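PDB 2GH9: maltose/maltodextrin-binding protein from Thermus thermophilus, which binds maltotriose and probably serves as the periplasmic solute-binding component of a maltodextrin uptake system. Local coordinates for residues I230-G233 with P234-G238. Residues are numbered along the deposited sequence; the frame is centred on the assembly and turned at random.
With GLC (alpha-D-glucopyranose), chain B; GLC (alpha-D-glucopyranose), chain C.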
loop_
_atom_site.group_PDB
_atom_site.type_symbol
_atom_site.label_atom_id
_atom_site.label_comp_id
_atom_site.label_asym_id
_atom_site.label_seq_id
_atom_site.Cartn_x
_atom_site.Cartn_y
_atom_site.Cartn_z
ATOM N N ILE A 230 -15.961 -0.567 1.201
ATOM C CA ILE A 230 -14.721 -0.659 1.951
ATOM C C ILE A 230 -13.698 0.334 1.382
ATOM O O ILE A 230 -13.709 0.637 0.212
ATOM C CB ILE A 230 -14.154 -2.112 1.907
ATOM C CG1 ILE A 230 -13.093 -2.331 2.986
ATOM C CG2 ILE A 230 -13.654 -2.465 0.491
ATOM C CD1 ILE A 230 -12.525 -3.788 3.032
ATOM N N LEU A 231 -12.834 0.835 2.237
ATOM C CA LEU A 231 -11.655 1.564 1.828
ATOM C C LEU A 231 -10.526 0.524 1.849
ATOM O O LEU A 231 -10.094 0.080 2.916
ATOM C CB LEU A 231 -11.374 2.719 2.786
ATOM C CG LEU A 231 -10.196 3.631 2.444
ATOM C CD1 LEU A 231 -10.349 4.346 1.078
ATOM C CD2 LEU A 231 -9.959 4.643 3.552
ATOM N N ASN A 232 -10.090 0.109 0.661
ATOM C CA ASN A 232 -9.022 -0.886 0.517
ATOM C C ASN A 232 -8.355 -0.753 -0.871
ATOM O O ASN A 232 -8.825 -0.012 -1.721
ATOM C CB ASN A 232 -9.607 -2.292 0.706
ATOM C CG ASN A 232 -8.577 -3.303 1.185
ATOM O OD1 ASN A 232 -7.414 -2.965 1.448
ATOM N ND2 ASN A 232 -9.017 -4.554 1.350
ATOM N N GLY A 233 -7.273 -1.494 -1.074
ATOM C CA GLY A 233 -6.494 -1.421 -2.283
ATOM C C GLY A 233 -6.503 -2.687 -3.116
ATOM O O GLY A 233 -7.094 -3.711 -2.726
ATOM N N PRO A 234 -5.821 -2.627 -4.266
ATOM C CA PRO A 234 -5.936 -3.674 -5.288
ATOM C C PRO A 234 -5.363 -5.039 -4.866
ATOM O O PRO A 234 -5.693 -6.049 -5.479
ATOM C CB PRO A 234 -5.179 -3.075 -6.487
ATOM C CG PRO A 234 -4.269 -2.082 -5.908
ATOM C CD PRO A 234 -4.942 -1.532 -4.704
ATOM N N TRP A 235 -4.525 -5.049 -3.837
ATOM C CA TRP A 235 -4.050 -6.283 -3.216
ATOM C C TRP A 235 -5.156 -7.199 -2.718
ATOM O O TRP A 235 -4.893 -8.381 -2.466
ATOM C CB TRP A 235 -3.107 -5.986 -2.027
ATOM C CG TRP A 235 -3.714 -5.087 -1.021
ATOM C CD1 TRP A 235 -4.563 -5.425 0.002
ATOM C CD2 TRP A 235 -3.553 -3.675 -0.963
ATOM N NE1 TRP A 235 -4.939 -4.286 0.695
ATOM C CE2 TRP A 235 -4.329 -3.204 0.117
ATOM C CE3 TRP A 235 -2.824 -2.752 -1.729
ATOM C CZ2 TRP A 235 -4.366 -1.856 0.474
ATOM C CZ3 TRP A 235 -2.861 -1.419 -1.369
ATOM C CH2 TRP A 235 -3.641 -0.985 -0.282
ATOM N N ALA A 236 -6.359 -6.649 -2.520
ATOM C CA ALA A 236 -7.502 -7.379 -1.956
ATOM C C ALA A 236 -8.416 -7.968 -3.055
ATOM O O ALA A 236 -9.274 -8.803 -2.770
ATOM C CB ALA A 236 -8.311 -6.440 -1.051
ATOM N N LEU A 237 -8.206 -7.528 -4.296
ATOM C CA LEU A 237 -9.089 -7.829 -5.411
ATOM C C LEU A 237 -9.048 -9.277 -5.860
ATOM O O LEU A 237 -10.060 -9.772 -6.336
ATOM C CB LEU A 237 -8.806 -6.907 -6.598
ATOM C CG LEU A 237 -9.174 -5.446 -6.362
ATOM C CD1 LEU A 237 -8.909 -4.554 -7.578
ATOM C CD2 LEU A 237 -10.627 -5.294 -5.897
ATOM N N GLY A 238 -7.899 -9.943 -5.696
ATOM C CA GLY A 238 -7.772 -11.363 -6.002
ATOM C C GLY A 238 -8.839 -12.172 -5.279
ATOM O O GLY A 238 -9.568 -12.948 -5.904
HETATM C C1 GLC B . -1.090 -2.790 2.097
HETATM C C2 GLC B . -0.095 -1.999 1.268
HETATM C C3 GLC B . 1.093 -1.577 2.161
HETATM C C4 GLC B . 0.659 -0.876 3.438
HETATM C C5 GLC B . -0.407 -1.700 4.155
HETATM C C6 GLC B . -0.975 -0.935 5.356
HETATM O O2 GLC B . 0.395 -2.811 0.197
HETATM O O3 GLC B . 1.981 -0.758 1.431
HETATM O O4 GLC B . 1.798 -0.677 4.299
HETATM O O5 GLC B . -1.485 -2.036 3.251
HETATM O O6 GLC B . -1.467 -1.813 6.372
HETATM C C1 GLC C . -1.339 -8.076 2.444
HETATM C C2 GLC C . -1.142 -7.418 1.079
HETATM C C3 GLC C . -0.427 -6.093 1.250
HETATM C C4 GLC C . -1.233 -5.196 2.203
HETATM C C5 GLC C . -1.433 -5.876 3.567
HETATM C C6 GLC C . -2.388 -5.065 4.465
HETATM O O1 GLC C . -0.062 -8.476 2.935
HETATM O O2 GLC C . -0.426 -8.298 0.184
HETATM O O3 GLC C . -0.216 -5.434 -0.010
HETATM O O4 GLC C . -0.476 -4.031 2.481
HETATM O O5 GLC C . -1.971 -7.181 3.368
HETATM O O6 GLC C . -2.628 -5.726 5.723
#
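The side-chain oxygen of Asn232 takes two N-H groups, both weakly: Trp235 NE1 lies 2.9 Å from Asn232 OD1 with a bent N-H...O angle of 120°, and the backbone N of Gly233 reaches the same oxygen at a better angle. Trp235 NE1 has a further hydrogen bond outside 230-238, so it need not rely on this one. The amide and indole planes stand 70° apart, and the oxygen approaches the ring obliquely. Asn232 ND2 gives hydrogen bonds to the hydroxyls of Tyr215 and Tyr240; asparagine suits this buried place because one amide supplies both acceptor and donor. Gly233 lies across one face of the indole, its CA 3.5 Å from the centroid of the six-membered ring and nearly on the normal, a CH-pi contact its lack of a side chain permits. The stretch is the turn from strand 227-232 into helix 237-242, in a periplasmic binding protein with maltotriose bound. Gly233 O accepts Ala236 N (3.0 Å), closing a turn with Pro234 second, where its fixed phi fits and the N-H it lacks is not used. Ala236 CB comes within 3.1 Å of Asn232 ND2, close packing that suits a one-carbon side chain. With CG of Trp235 between its backbone N and carbonyl carbon (chi1 54°), this pocket residue walls two glucose units with the face opposite Gly233, Trp235 CE3 lying 3.8 Å from O2 of the chain B glucose.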